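Local atomic coordinates of single-stranded-DNA-specific exonuclease RecJ (Thermus thermophilus, PDB entry 2ZXR), a protein that degrades single-stranded DNA in the 5' to 3' direction as a divalent-metal-dependent exonuclease, with no detectable activity on single-stranded RNA. Residues P441-E446 / G507-N512; G486-A491 / A519-A524. All blocks are in the same frame, centred on the assembly; numbering follows the deposited sequence.

Contact 1. Residues P441-E446 / G507-N512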
loop_
_atom_site.group_PDB
_atom_site.type_symbol
_atom_site.label_atom_id
_atom_site.label_comp_id
_atom_site.label_asym_id
_atom_site.label_seq_id
_atom_site.Cartn_x
_atom_site.Cartn_y
_atom_site.Cartn_z
ATOM N N PRO A 441 -7.971 19.988 -6.439
ATOM C CA PRO A 441 -7.504 20.510 -5.143
ATOM C C PRO A 441 -8.382 19.988 -3.997
ATOM O O PRO A 441 -7.874 19.467 -2.973
ATOM C CB PRO A 441 -7.618 22.034 -5.317
ATOM C CG PRO A 441 -7.324 22.207 -6.806
ATOM C CD PRO A 441 -8.101 21.059 -7.444
ATOM N N GLN A 442 -9.696 20.090 -4.184
ATOM C CA GLN A 442 -10.618 19.638 -3.158
ATOM C C GLN A 442 -10.494 18.138 -2.957
ATOM O O GLN A 442 -10.536 17.658 -1.820
ATOM C CB GLN A 442 -12.072 20.003 -3.518
ATOM C CG GLN A 442 -13.130 19.522 -2.496
ATOM C CD GLN A 442 -12.965 20.150 -1.115
ATOM O OE1 GLN A 442 -13.531 19.664 -0.121
ATOM N NE2 GLN A 442 -12.198 21.240 -1.042
ATOM N N VAL A 443 -10.372 17.390 -4.056
ATOM C CA VAL A 443 -10.237 15.952 -3.924
ATOM C C VAL A 443 -8.942 15.673 -3.160
ATOM O O VAL A 443 -8.920 14.847 -2.254
ATOM C CB VAL A 443 -10.197 15.234 -5.295
ATOM C CG1 VAL A 443 -9.773 13.753 -5.099
ATOM C CG2 VAL A 443 -11.606 15.280 -5.942
ATOM N N PHE A 444 -7.866 16.364 -3.540
ATOM C CA PHE A 444 -6.601 16.175 -2.857
ATOM C C PHE A 444 -6.728 16.445 -1.370
ATOM O O PHE A 444 -6.294 15.634 -0.571
ATOM C CB PHE A 444 -5.514 17.077 -3.424
ATOM C CG PHE A 444 -4.180 16.868 -2.769
ATOM C CD1 PHE A 444 -3.337 15.846 -3.192
ATOM C CD2 PHE A 444 -3.790 17.659 -1.675
ATOM C CE1 PHE A 444 -2.109 15.600 -2.535
ATOM C CE2 PHE A 444 -2.571 17.425 -1.006
ATOM C CZ PHE A 444 -1.732 16.396 -1.439
ATOM N N ARG A 445 -7.324 17.576 -0.988
ATOM C CA ARG A 445 -7.471 17.889 0.439
ATOM C C ARG A 445 -8.334 16.850 1.154
ATOM O O ARG A 445 -8.091 16.545 2.325
ATOM C CB ARG A 445 -8.063 19.308 0.653
ATOM C CG ARG A 445 -7.155 20.466 0.169
ATOM C CD ARG A 445 -7.756 21.883 0.463
ATOM N NE ARG A 445 -9.034 22.090 -0.211
ATOM C CZ ARG A 445 -9.222 22.810 -1.320
ATOM N NH1 ARG A 445 -8.222 23.446 -1.924
ATOM N NH2 ARG A 445 -10.428 22.851 -1.855
ATOM N N GLU A 446 -9.319 16.279 0.458
ATOM C CA GLU A 446 -10.190 15.272 1.086
ATOM C C GLU A 446 -9.494 13.919 1.317
ATOM O O GLU A 446 -9.800 13.221 2.290
ATOM C CB GLU A 446 -11.482 15.094 0.259
ATOM C CG GLU A 446 -12.490 16.251 0.425
ATOM C CD GLU A 446 -13.578 16.261 -0.643
ATOM O OE1 GLU A 446 -13.703 15.266 -1.389
ATOM O OE2 GLU A 446 -14.316 17.265 -0.740
ATOM N N GLY A 507 -2.503 6.593 -11.777
ATOM C CA GLY A 507 -1.654 7.581 -11.147
ATOM C C GLY A 507 -2.037 8.175 -9.815
ATOM O O GLY A 507 -3.190 8.136 -9.416
ATOM N N LEU A 508 -1.042 8.755 -9.152
ATOM C CA LEU A 508 -1.221 9.396 -7.852
ATOM C C LEU A 508 -1.539 10.875 -8.045
ATOM O O LEU A 508 -0.818 11.576 -8.767
ATOM C CB LEU A 508 0.074 9.266 -7.035
ATOM C CG LEU A 508 0.512 7.830 -6.742
ATOM C CD1 LEU A 508 2.046 7.762 -6.437
ATOM C CD2 LEU A 508 -0.325 7.318 -5.547
ATOM N N LEU A 509 -2.599 11.345 -7.401
ATOM C CA LEU A 509 -2.977 12.754 -7.484
ATOM C C LEU A 509 -1.932 13.481 -6.637
ATOM O O LEU A 509 -1.806 13.220 -5.439
ATOM C CB LEU A 509 -4.355 13.000 -6.865
ATOM C CG LEU A 509 -5.214 14.145 -7.441
ATOM C CD1 LEU A 509 -6.027 14.720 -6.330
ATOM C CD2 LEU A 509 -4.397 15.231 -8.153
ATOM N N SER A 510 -1.202 14.404 -7.241
ATOM C CA SER A 510 -0.158 15.095 -6.503
ATOM C C SER A 510 -0.342 16.604 -6.395
ATOM O O SER A 510 -0.882 17.258 -7.306
ATOM C CB SER A 510 1.189 14.820 -7.172
ATOM O OG SER A 510 1.241 13.484 -7.604
ATOM N N GLU A 511 0.119 17.144 -5.267
ATOM C CA GLU A 511 0.088 18.584 -5.033
ATOM C C GLU A 511 1.567 18.943 -5.091
ATOM O O GLU A 511 2.303 18.675 -4.143
ATOM C CB GLU A 511 -0.469 18.921 -3.650
ATOM C CG GLU A 511 -0.535 20.441 -3.366
ATOM C CD GLU A 511 -1.168 20.779 -2.007
ATOM O OE1 GLU A 511 -0.543 20.493 -0.968
ATOM O OE2 GLU A 511 -2.300 21.322 -1.974
ATOM N N ASN A 512 2.008 19.509 -6.207
ATOM C CA ASN A 512 3.410 19.876 -6.354
ATOM C C ASN A 512 3.616 21.363 -6.091
ATOM O O ASN A 512 2.962 22.210 -6.689
ATOM C CB ASN A 512 3.917 19.521 -7.758
ATOM C CG ASN A 512 3.838 18.035 -8.041
ATOM O OD1 ASN A 512 4.106 17.223 -7.169
ATOM N ND2 ASN A 512 3.484 17.678 -9.268
#

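Contact 2. Residues G486-A491 / A519-A524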
loop_
_atom_site.group_PDB
_atom_site.type_symbol
_atom_site.label_atom_id
_atom_site.label_comp_id
_atom_site.label_asym_id
_atom_site.label_seq_id
_atom_site.Cartn_x
_atom_site.Cartn_y
_atom_site.Cartn_z
ATOM N N GLY A 486 -6.523 17.847 -20.119
ATOM C CA GLY A 486 -6.091 18.999 -19.339
ATOM C C GLY A 486 -5.342 18.724 -18.036
ATOM O O GLY A 486 -4.980 19.660 -17.321
ATOM N N VAL A 487 -5.107 17.457 -17.705
ATOM C CA VAL A 487 -4.374 17.129 -16.473
ATOM C C VAL A 487 -2.924 16.784 -16.802
ATOM O O VAL A 487 -2.677 15.902 -17.622
ATOM C CB VAL A 487 -4.984 15.913 -15.744
ATOM C CG1 VAL A 487 -4.067 15.494 -14.608
ATOM C CG2 VAL A 487 -6.369 16.247 -15.226
ATOM N N ARG A 488 -1.967 17.457 -16.164
ATOM C CA ARG A 488 -0.567 17.169 -16.444
ATOM C C ARG A 488 -0.068 15.953 -15.684
ATOM O O ARG A 488 -0.216 15.870 -14.463
ATOM C CB ARG A 488 0.343 18.364 -16.114
ATOM C CG ARG A 488 1.791 18.119 -16.579
ATOM C CD ARG A 488 2.641 19.388 -16.659
ATOM N NE ARG A 488 3.432 19.599 -15.455
ATOM C CZ ARG A 488 4.751 19.459 -15.373
ATOM N NH1 ARG A 488 5.461 19.110 -16.441
ATOM N NH2 ARG A 488 5.358 19.647 -14.205
ATOM N N VAL A 489 0.549 15.024 -16.405
ATOM C CA VAL A 489 1.067 13.807 -15.799
ATOM C C VAL A 489 2.556 13.611 -16.075
ATOM O O VAL A 489 3.034 13.915 -17.161
ATOM C CB VAL A 489 0.201 12.569 -16.259
ATOM C CG1 VAL A 489 -0.484 12.869 -17.546
ATOM C CG2 VAL A 489 1.040 11.314 -16.387
ATOM N N LEU A 490 3.279 13.135 -15.059
ATOM C CA LEU A 490 4.714 12.881 -15.117
ATOM C C LEU A 490 4.907 11.387 -15.086
ATOM O O LEU A 490 4.239 10.685 -14.319
ATOM C CB LEU A 490 5.410 13.490 -13.909
ATOM C CG LEU A 490 5.190 14.986 -13.745
ATOM C CD1 LEU A 490 5.535 15.386 -12.311
ATOM C CD2 LEU A 490 6.039 15.743 -14.770
ATOM N N ALA A 491 5.837 10.896 -15.894
ATOM C CA ALA A 491 6.053 9.460 -15.974
ATOM C C ALA A 491 7.429 9.020 -16.467
ATOM O O ALA A 491 8.159 9.775 -17.100
ATOM C CB ALA A 491 4.974 8.855 -16.886
ATOM N N ALA A 519 0.522 23.146 -7.786
ATOM C CA ALA A 519 0.011 22.644 -9.060
ATOM C C ALA A 519 -0.477 21.208 -8.809
ATOM O O ALA A 519 0.264 20.386 -8.261
ATOM C CB ALA A 519 1.111 22.642 -10.128
ATOM N N TYR A 520 -1.715 20.919 -9.217
ATOM C CA TYR A 520 -2.310 19.602 -9.024
ATOM C C TYR A 520 -2.120 18.764 -10.247
ATOM O O TYR A 520 -2.746 18.986 -11.265
ATOM C CB TYR A 520 -3.775 19.772 -8.679
ATOM C CG TYR A 520 -3.877 20.434 -7.341
ATOM C CD1 TYR A 520 -3.883 19.670 -6.171
ATOM C CD2 TYR A 520 -3.834 21.828 -7.229
ATOM C CE1 TYR A 520 -3.841 20.271 -4.924
ATOM C CE2 TYR A 520 -3.787 22.442 -5.989
ATOM C CZ TYR A 520 -3.790 21.662 -4.842
ATOM O OH TYR A 520 -3.733 22.254 -3.609
ATOM N N GLU A 521 -1.256 17.775 -10.136
ATOM C CA GLU A 521 -0.928 16.947 -11.281
ATOM C C GLU A 521 -0.927 15.491 -10.911
ATOM O O GLU A 521 -1.156 15.136 -9.758
ATOM C CB GLU A 521 0.459 17.350 -11.778
ATOM C CG GLU A 521 0.612 18.864 -11.865
ATOM C CD GLU A 521 2.025 19.305 -12.177
ATOM O OE1 GLU A 521 2.194 20.012 -13.193
ATOM O OE2 GLU A 521 2.954 18.949 -11.406
ATOM N N VAL A 522 -0.650 14.647 -11.892
ATOM C CA VAL A 522 -0.626 13.223 -11.647
ATOM C C VAL A 522 0.739 12.631 -11.930
ATOM O O VAL A 522 1.360 12.907 -12.954
ATOM C CB VAL A 522 -1.703 12.484 -12.492
ATOM C CG1 VAL A 522 -1.553 10.998 -12.353
ATOM C CG2 VAL A 522 -3.086 12.887 -12.027
ATOM N N GLN A 523 1.207 11.829 -10.989
ATOM C CA GLN A 523 2.481 11.160 -11.106
ATOM C C GLN A 523 2.079 9.759 -11.507
ATOM O O GLN A 523 1.469 9.036 -10.715
ATOM C CB GLN A 523 3.174 11.119 -9.745
ATOM C CG GLN A 523 4.536 10.435 -9.741
ATOM C CD GLN A 523 5.627 11.324 -10.331
ATOM O OE1 GLN A 523 5.695 12.521 -10.032
ATOM N NE2 GLN A 523 6.498 10.736 -11.158
ATOM N N ALA A 524 2.419 9.367 -12.723
ATOM C CA ALA A 524 2.054 8.036 -13.192
ATOM C C ALA A 524 2.870 6.914 -12.532
ATOM O O ALA A 524 4.085 7.009 -12.457
ATOM C CB ALA A 524 2.200 7.969 -14.714
#

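Contact 1. Residues P441-E446 / G507-N512
Phe444 meets Leu509 and Glu511, alternate residues whose CB atoms both project from strand 503-514 toward helix 440-447. CB of Phe444 points toward the strand, and chi1 (-178°) sets CG anti to the backbone N; the ring beyond it meets Glu511. CB of Glu511 sits over one face of that ring, 3.7 Å from the ring centroid and 17° off its normal, a CH-pi contact displaced toward CZ and CE2. The Glu511 chain then runs extended across the ring at about a right angle, its carboxylate plane turned 38° from the ring plane. At the ring edge, in plane, lies the carbonyl of Leu509, with O 3.8 Å from CE1 of Phe444. At the ring's attachment to the helix, CD1 of Leu509 touches Phe444 CB at 3.8 Å and Val443 CG1 at 4.1 Å.

The segment axes approach to 8.9 Å, the helix lying nearly at right angles to the strand within the RecJ OB domain, away from the metal site. No hydrogen bond links the segments; OE2 of Glu511 probably hydrogen-bonds Tyr520 OH on the adjacent strand. The chemistry is thus largely dispersive over the ring face, while the carbonyl at the edge faces ring C-H groups and probably adds a weak electrostatic term.

Contact 2. Residues G486-A491 / A519-A524
Val489 and Val522 form one of two bridges of a parallel strand pair, Leu490 with Gln523 being the other; the valine CA atoms are 4.5 Å apart and the segment axes 29° from parallel. Three backbone hydrogen bonds hold the register: Val522 N to Arg488 O, Leu490 N to Val522 O at 2.9 Å, and Ala524 N to Leu490 O. Leu490 thus uses both its N-H and its carbonyl on this one neighbour, as in a regular parallel ladder. CA of Val489 adds a CA-H...O contact to Val522 O, 3.0 Å away.

The packed face is small and apolar. CG1 of Val487 meets CG2 of Val522 at 3.8 Å, CG2 of Val489 reaches CB of Ala524, and the Ala491 and Ala524 CB atoms lie 3.6 Å apart. Leu434, from a loop, touches both Val487 and Val522.

The other face is looser: Leu490, Gln523 and Arg488 are partly exposed, whereas the Glu521 that Arg488 grips is buried. Chi2 (77°) bends the Gln523 chain at CD; its OE1 lies 3.7 Å from Leu490 CD1. Arg488 and Glu521 lie side by side, pointing the same way. NE of Arg488 donates an almost straight bond (169°) to Glu521 OE1 at 2.6 Å; the acceptor lies in the guanidinium plane, but the donor stands above the carboxylate plane. NH2 adds only a weak bond to that oxygen, while Asn512 ND2 probably hydrogen-bonds OE2. CD2 of Leu490 lies over one face of the Arg488 guanidinium, offset toward its rim. Since Arg472 NH1 lies close to Arg488 NH1, the Glu521 carboxylate probably offsets part of a like-charge repulsion.

How the contacts relate
From the N terminus, the chain first supplies helix segment 441-446, then strand segment 486-491, then 507-512 and finally 519-524. Contact 1 closes a loop over 60 intervening residues and contact 2 one over 27; because their segments alternate, the two closures cross rather than nest. Strands 503-514 and 517-528 are consecutive in the chain and neighbours in the mixed sheet, and the contact centres lie about 10 Å apart. Tyr520 bridges the contacts directly: its CD2 packs 3.5 Å from Pro441 CG. Together they tie helix 440-447 to strand 503-514, and strand 487-492 in parallel to strand 517-528, within the mixed sheet of the RecJ OB domain.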